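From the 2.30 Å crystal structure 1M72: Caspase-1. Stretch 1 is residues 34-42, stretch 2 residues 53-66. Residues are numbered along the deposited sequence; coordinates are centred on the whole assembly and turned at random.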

ATOM      1  N   MET C  34      -0.246  22.608  -1.630  1.00 28.75           N
ATOM      2  CA  MET C  34       1.206  22.636  -1.515  1.00 28.43           C
ATOM      3  C   MET C  34       1.845  21.291  -1.876  1.00 29.79           C
ATOM      4  O   MET C  34       1.296  20.215  -1.582  1.00 27.76           O
ATOM      5  CB  MET C  34       1.583  22.964  -0.074  1.00 28.22           C
ATOM      6  CG  MET C  34       1.169  24.363   0.353  1.00 31.32           C
ATOM      7  SD  MET C  34       1.524  24.726   2.076  1.00 36.51           S
ATOM      8  CE  MET C  34       3.359  24.427   2.150  1.00 32.46           C
ATOM      9  N   ALA C  35       3.007  21.383  -2.520  1.00 29.21           N
ATOM     10  CA  ALA C  35       3.835  20.234  -2.882  1.00 27.34           C
ATOM     11  C   ALA C  35       5.229  20.572  -2.308  1.00 25.95           C
ATOM     12  O   ALA C  35       5.912  21.488  -2.781  1.00 26.38           O
ATOM     13  CB  ALA C  35       3.913  20.074  -4.396  1.00 24.51           C
ATOM     14  N   ILE C  36       5.645  19.855  -1.273  1.00 25.37           N
ATOM     15  CA  ILE C  36       6.952  20.120  -0.667  1.00 26.71           C
ATOM     16  C   ILE C  36       7.948  19.051  -1.107  1.00 22.65           C
ATOM     17  O   ILE C  36       7.709  17.872  -0.912  1.00 19.02           O
ATOM     18  CB  ILE C  36       6.950  20.017   0.867  1.00 28.84           C
ATOM     19  CG1 ILE C  36       5.842  20.826   1.488  1.00 32.87           C
ATOM     20  CG2 ILE C  36       8.289  20.477   1.390  1.00 32.88           C
ATOM     21  CD1 ILE C  36       5.839  20.620   3.009  1.00 35.15           C
ATOM     22  N   ILE C  37       9.067  19.473  -1.668  1.00 19.99           N
ATOM     23  CA  ILE C  37      10.078  18.515  -2.078  1.00 20.25           C
ATOM     24  C   ILE C  37      11.347  18.657  -1.217  1.00 20.89           C
ATOM     25  O   ILE C  37      11.956  19.725  -1.144  1.00 21.87           O
ATOM     26  CB  ILE C  37      10.415  18.703  -3.577  1.00 16.58           C
ATOM     27  CG1 ILE C  37       9.141  18.485  -4.421  1.00 19.50           C
ATOM     28  CG2 ILE C  37      11.512  17.729  -3.989  1.00 17.36           C
ATOM     29  CD1 ILE C  37       9.268  18.853  -5.950  1.00 16.50           C
ATOM     30  N   PHE C  38      11.719  17.608  -0.517  1.00 21.38           N
ATOM     31  CA  PHE C  38      12.953  17.670   0.253  1.00 20.86           C
ATOM     32  C   PHE C  38      13.928  16.886  -0.562  1.00 20.67           C
ATOM     33  O   PHE C  38      13.905  15.666  -0.587  1.00 19.72           O
ATOM     34  CB  PHE C  38      12.804  17.045   1.636  1.00 16.67           C
ATOM     35  CG  PHE C  38      11.827  17.763   2.490  1.00 20.30           C
ATOM     36  CD1 PHE C  38      10.486  17.381   2.499  1.00 22.36           C
ATOM     37  CD2 PHE C  38      12.235  18.839   3.276  1.00 24.70           C
ATOM     38  CE1 PHE C  38       9.546  18.054   3.282  1.00 26.73           C
ATOM     39  CE2 PHE C  38      11.316  19.535   4.074  1.00 30.29           C
ATOM     40  CZ  PHE C  38       9.950  19.143   4.084  1.00 28.27           C
ATOM     41  N   ASN C  39      14.797  17.622  -1.231  1.00 25.78           N
ATOM     42  CA  ASN C  39      15.818  17.060  -2.120  1.00 23.64           C
ATOM     43  C   ASN C  39      17.167  17.076  -1.427  1.00 23.61           C
ATOM     44  O   ASN C  39      17.650  18.161  -1.036  1.00 23.51           O
ATOM     45  CB  ASN C  39      15.866  17.905  -3.384  1.00 23.33           C
ATOM     46  CG  ASN C  39      16.782  17.344  -4.392  1.00 23.95           C
ATOM     47  OD1 ASN C  39      17.512  18.072  -5.039  1.00 21.84           O
ATOM     48  ND2 ASN C  39      16.765  16.036  -4.535  1.00 24.59           N
ATOM     49  N   HIS C  40      17.776  15.892  -1.303  1.00 21.36           N
ATOM     50  CA  HIS C  40      19.059  15.752  -0.602  1.00 22.61           C
ATOM     51  C   HIS C  40      20.148  15.258  -1.482  1.00 22.31           C
ATOM     52  O   HIS C  40      20.120  14.103  -1.871  1.00 22.03           O
ATOM     53  CB  HIS C  40      18.945  14.773   0.558  1.00 22.86           C
ATOM     54  CG  HIS C  40      18.090  15.273   1.667  1.00 24.94           C
ATOM     55  ND1 HIS C  40      18.563  16.134   2.635  1.00 26.82           N
ATOM     56  CD2 HIS C  40      16.767  15.115   1.908  1.00 26.19           C
ATOM     57  CE1 HIS C  40      17.566  16.489   3.425  1.00 24.56           C
ATOM     58  NE2 HIS C  40      16.468  15.885   3.006  1.00 29.73           N
ATOM     59  N   GLU C  41      21.125  16.113  -1.770  1.00 23.85           N
ATOM     60  CA  GLU C  41      22.231  15.697  -2.648  1.00 27.82           C
ATOM     61  C   GLU C  41      23.553  15.395  -1.930  1.00 26.12           C
ATOM     62  O   GLU C  41      24.317  14.526  -2.343  1.00 23.74           O
ATOM     63  CB  GLU C  41      22.479  16.759  -3.739  1.00 31.40           C
ATOM     64  CG  GLU C  41      23.410  16.290  -4.906  1.00 38.11           C
ATOM     65  CD  GLU C  41      23.576  17.348  -6.015  1.00 41.74           C
ATOM     66  OE1 GLU C  41      23.378  18.569  -5.742  1.00 43.46           O
ATOM     67  OE2 GLU C  41      23.913  16.954  -7.156  1.00 42.08           O
ATOM     68  N   HIS C  42      23.789  16.092  -0.834  1.00 28.54           N
ATOM     69  CA  HIS C  42      25.039  15.939  -0.126  1.00 32.29           C
ATOM     70  C   HIS C  42      24.759  15.746   1.355  1.00 32.59           C
ATOM     71  O   HIS C  42      23.770  16.244   1.875  1.00 34.45           O
ATOM     72  CB  HIS C  42      25.874  17.192  -0.408  1.00 30.68           C
ATOM     73  CG  HIS C  42      26.004  17.496  -1.871  1.00 40.73           C
ATOM     74  ND1 HIS C  42      25.507  18.657  -2.445  1.00 42.70           N
ATOM     75  CD2 HIS C  42      26.584  16.793  -2.884  1.00 42.41           C
ATOM     76  CE1 HIS C  42      25.788  18.654  -3.743  1.00 44.70           C
ATOM     77  NE2 HIS C  42      26.441  17.537  -4.036  1.00 42.20           N
ATOM     78  N   GLY C  53      22.381  13.181  -9.608  1.00 30.01           N
ATOM     79  CA  GLY C  53      21.182  12.813 -10.360  1.00 29.85           C
ATOM     80  C   GLY C  53      19.848  13.215  -9.696  1.00 28.09           C
ATOM     81  O   GLY C  53      18.822  13.370 -10.377  1.00 26.92           O
ATOM     82  N   THR C  54      19.864  13.381  -8.369  1.00 25.60           N
ATOM     83  CA  THR C  54      18.656  13.752  -7.618  1.00 24.41           C
ATOM     84  C   THR C  54      18.130  15.128  -8.043  1.00 25.24           C
ATOM     85  O   THR C  54      16.945  15.378  -7.918  1.00 26.75           O
ATOM     86  CB  THR C  54      18.920  13.729  -6.056  1.00 22.38           C
ATOM     87  OG1 THR C  54      17.685  13.856  -5.358  1.00 23.00           O
ATOM     88  CG2 THR C  54      19.823  14.851  -5.620  1.00 15.00           C
ATOM     89  N   ASN C  55      19.002  16.008  -8.553  1.00 24.48           N
ATOM     90  CA  ASN C  55      18.556  17.326  -8.987  1.00 26.25           C
ATOM     91  C   ASN C  55      17.740  17.178 -10.276  1.00 24.73           C
ATOM     92  O   ASN C  55      16.852  17.995 -10.566  1.00 21.45           O
ATOM     93  CB  ASN C  55      19.739  18.306  -9.176  1.00 27.91           C
ATOM     94  CG  ASN C  55      20.374  18.734  -7.838  1.00 33.00           C
ATOM     95  OD1 ASN C  55      21.394  19.434  -7.812  1.00 36.41           O
ATOM     96  ND2 ASN C  55      19.782  18.312  -6.734  1.00 28.94           N
ATOM     97  N   VAL C  56      18.038  16.147 -11.058  1.00 22.53           N
ATOM     98  CA  VAL C  56      17.240  15.905 -12.241  1.00 20.90           C
ATOM     99  C   VAL C  56      15.812  15.484 -11.736  1.00 23.75           C
ATOM    100  O   VAL C  56      14.793  15.977 -12.274  1.00 27.22           O
ATOM    101  CB  VAL C  56      17.869  14.784 -13.108  1.00 24.34           C
ATOM    102  CG1 VAL C  56      16.918  14.402 -14.260  1.00 24.94           C
ATOM    103  CG2 VAL C  56      19.207  15.261 -13.693  1.00 23.03           C
ATOM    104  N   ASP C  57      15.725  14.619 -10.703  1.00 19.21           N
ATOM    105  CA  ASP C  57      14.413  14.199 -10.174  1.00 22.87           C
ATOM    106  C   ASP C  57      13.654  15.408  -9.631  1.00 23.29           C
ATOM    107  O   ASP C  57      12.482  15.617  -9.929  1.00 22.02           O
ATOM    108  CB  ASP C  57      14.531  13.194  -9.014  1.00 22.38           C
ATOM    109  CG  ASP C  57      14.929  11.810  -9.466  1.00 24.92           C
ATOM    110  OD1 ASP C  57      15.006  11.545 -10.692  1.00 24.30           O
ATOM    111  OD2 ASP C  57      15.168  10.974  -8.573  1.00 27.03           O
ATOM    112  N   SER C  58      14.349  16.211  -8.839  1.00 25.20           N
ATOM    113  CA  SER C  58      13.751  17.381  -8.238  1.00 24.55           C
ATOM    114  C   SER C  58      13.177  18.341  -9.276  1.00 27.23           C
ATOM    115  O   SER C  58      12.042  18.798  -9.121  1.00 25.65           O
ATOM    116  CB  SER C  58      14.781  18.098  -7.379  1.00 25.12           C
ATOM    117  OG  SER C  58      14.139  18.984  -6.475  1.00 28.61           O
ATOM    118  N   ASP C  59      13.951  18.648 -10.320  1.00 26.32           N
ATOM    119  CA  ASP C  59      13.514  19.570 -11.365  1.00 28.50           C
ATOM    120  C   ASP C  59      12.320  19.025 -12.109  1.00 27.32           C
ATOM    121  O   ASP C  59      11.337  19.711 -12.364  1.00 27.63           O
ATOM    122  CB  ASP C  59      14.626  19.800 -12.394  1.00 35.31           C
ATOM    123  CG  ASP C  59      15.746  20.678 -11.858  1.00 42.33           C
ATOM    124  OD1 ASP C  59      15.520  21.404 -10.864  1.00 42.71           O
ATOM    125  OD2 ASP C  59      16.851  20.653 -12.453  1.00 46.95           O
ATOM    126  N   ASN C  60      12.456  17.778 -12.498  1.00 26.78           N
ATOM    127  CA  ASN C  60      11.421  17.064 -13.220  1.00 29.87           C
ATOM    128  C   ASN C  60      10.094  16.997 -12.407  1.00 27.86           C
ATOM    129  O   ASN C  60       9.032  17.275 -12.926  1.00 25.33           O
ATOM    130  CB  ASN C  60      11.993  15.671 -13.479  1.00 37.53           C
ATOM    131  CG  ASN C  60      11.217  14.867 -14.485  1.00 47.27           C
ATOM    132  OD1 ASN C  60      10.255  15.350 -15.127  1.00 54.07           O
ATOM    133  ND2 ASN C  60      11.639  13.597 -14.647  1.00 49.28           N
ATOM    134  N   LEU C  61      10.158  16.652 -11.124  1.00 28.31           N
ATOM    135  CA  LEU C  61       8.927  16.521 -10.339  1.00 27.41           C
ATOM    136  C   LEU C  61       8.296  17.906 -10.114  1.00 26.31           C
ATOM    137  O   LEU C  61       7.091  18.092 -10.196  1.00 24.24           O
ATOM    138  CB  LEU C  61       9.222  15.813  -9.000  1.00 21.24           C
ATOM    139  CG  LEU C  61       7.995  15.600  -8.108  1.00 21.57           C
ATOM    140  CD1 LEU C  61       6.960  14.689  -8.802  1.00 17.58           C
ATOM    141  CD2 LEU C  61       8.424  15.011  -6.797  1.00 21.83           C
ATOM    142  N   SER C  62       9.144  18.866  -9.821  1.00 28.49           N
ATOM    143  CA  SER C  62       8.709  20.230  -9.619  1.00 31.25           C
ATOM    144  C   SER C  62       7.976  20.730 -10.876  1.00 31.90           C
ATOM    145  O   SER C  62       6.913  21.329 -10.788  1.00 29.63           O
ATOM    146  CB  SER C  62       9.936  21.113  -9.347  1.00 31.43           C
ATOM    147  OG  SER C  62       9.586  22.484  -9.379  1.00 40.12           O
ATOM    148  N   LYS C  63       8.549  20.475 -12.048  1.00 31.98           N
ATOM    149  CA  LYS C  63       7.925  20.932 -13.272  1.00 32.54           C
ATOM    150  C   LYS C  63       6.553  20.296 -13.541  1.00 31.03           C
ATOM    151  O   LYS C  63       5.588  20.990 -13.908  1.00 28.34           O
ATOM    152  CB  LYS C  63       8.845  20.677 -14.466  1.00 36.74           C
ATOM    153  CG  LYS C  63       8.167  20.907 -15.813  1.00 43.53           C
ATOM    154  CD  LYS C  63       9.177  21.069 -16.984  1.00 48.14           C
ATOM    155  CE  LYS C  63       8.431  21.328 -18.330  1.00 48.47           C
ATOM    156  NZ  LYS C  63       9.348  21.668 -19.466  1.00 50.80           N
ATOM    157  N   VAL C  64       6.452  18.985 -13.379  1.00 26.87           N
ATOM    158  CA  VAL C  64       5.168  18.381 -13.638  1.00 27.34           C
ATOM    159  C   VAL C  64       4.119  18.757 -12.576  1.00 26.39           C
ATOM    160  O   VAL C  64       2.960  18.996 -12.910  1.00 28.55           O
ATOM    161  CB  VAL C  64       5.278  16.855 -13.811  1.00 28.39           C
ATOM    162  CG1 VAL C  64       5.517  16.161 -12.436  1.00 24.82           C
ATOM    163  CG2 VAL C  64       4.011  16.347 -14.505  1.00 29.24           C
ATOM    164  N   LEU C  65       4.507  18.850 -11.309  1.00 26.25           N
ATOM    165  CA  LEU C  65       3.542  19.222 -10.293  1.00 26.76           C
ATOM    166  C   LEU C  65       3.035  20.679 -10.495  1.00 29.63           C
ATOM    167  O   LEU C  65       1.909  21.013 -10.123  1.00 30.76           O
ATOM    168  CB  LEU C  65       4.140  19.021  -8.896  1.00 26.15           C
ATOM    169  CG  LEU C  65       4.578  17.576  -8.613  1.00 26.28           C
ATOM    170  CD1 LEU C  65       5.224  17.490  -7.247  1.00 26.24           C
ATOM    171  CD2 LEU C  65       3.362  16.637  -8.687  1.00 26.03           C
ATOM    172  N   LYS C  66       3.841  21.541 -11.098  1.00 30.26           N
ATOM    173  CA  LYS C  66       3.391  22.906 -11.336  1.00 31.89           C
ATOM    174  C   LYS C  66       2.317  22.893 -12.410  1.00 31.05           C
ATOM    175  O   LYS C  66       1.304  23.564 -12.286  1.00 32.95           O
ATOM    176  CB  LYS C  66       4.558  23.808 -11.778  1.00 34.20           C
ATOM    177  CG  LYS C  66       5.407  24.268 -10.641  1.00 36.93           C
ATOM    178  CD  LYS C  66       6.656  25.006 -11.120  1.00 38.86           C
ATOM    179  CE  LYS C  66       7.521  25.361  -9.914  1.00 38.44           C
ATOM    180  NZ  LYS C  66       8.712  26.191 -10.245  1.00 47.40           N
TER
HETATM  181  O   HOH W   1      22.082  16.326 -10.026  1.00 43.11           O

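Strand 34-39 and helix 54-66 lie side by side and run almost exactly antiparallel, their axes at 172° and 9.4 Å apart at closest approach. The register follows from this: A35 sits across from L65, N39 across from S58, and E41, just past the strand, across from T54. Because side chains alternate along an extended strand, A35, I37 and N39 direct their CA-to-CB bonds toward the helix, while I36 and F38 point away from it. The helix answers with T54, S58, L61 and L65, spaced three or four residues apart so that they line one face.

The shape of the contact changes along its length. At the A35 end of the contact a small residue meets a large one: A35 offers only a methyl, and L65 reaches across to it, CB of A35 lying 4.1 Å from CD1 of L65. I37 is the main bump. Its CD1 enters a hollow walled by L61, S62 and L65, CD1 of I37 lying 4.0 Å from CD2 of L61, 3.9 Å from the backbone N of S62 and 4.5 Å from CD1 of L65. S62 also borders the methyl with its side chain, its CB 4.1 Å from CD1 of I37, with its OG lying further off. With chi1 and chi2 at m and t, the isoleucine extends this arm while its other branch rests against S58, CG2 of I37 lying 3.8 Å from OG of S58. Serine also suits the place where the backbones draw close, since CA of N39 and CA of S58 are just 6.5 Å apart; CB of S58 packs 3.6 Å from OD1 of N39.

Beyond this point the chemistry turns polar. The amide of N39 reaches the first turn of the helix, where ND2 of N39 donates a weak hydrogen bond to OG1 of T54, short at 2.5 Å but bent to 126°. OD1 of N39 lies 2.8 Å from ND2 of N55. Threonine serves two surfaces here: its hydroxyl meets the amide, while CG2 of T54 packs 3.8 Å from CB of E41.

E41 closes the contact at the partly exposed end. OE1 of E41 stands 3.0 Å from OD1 of N55, a pair of acceptors that cannot bond as modelled. A water links the two stretches nearby, its O accepting from N of G53 at 3.2 Å and, weakly, from N of N55 at 3.4 Å, and donating weakly to OE2 of E41 at 3.5 Å. G53 occupies the N-cap position with phi at 108°, where a CB would jam against the preceding carbonyl oxygen, so glycine fits.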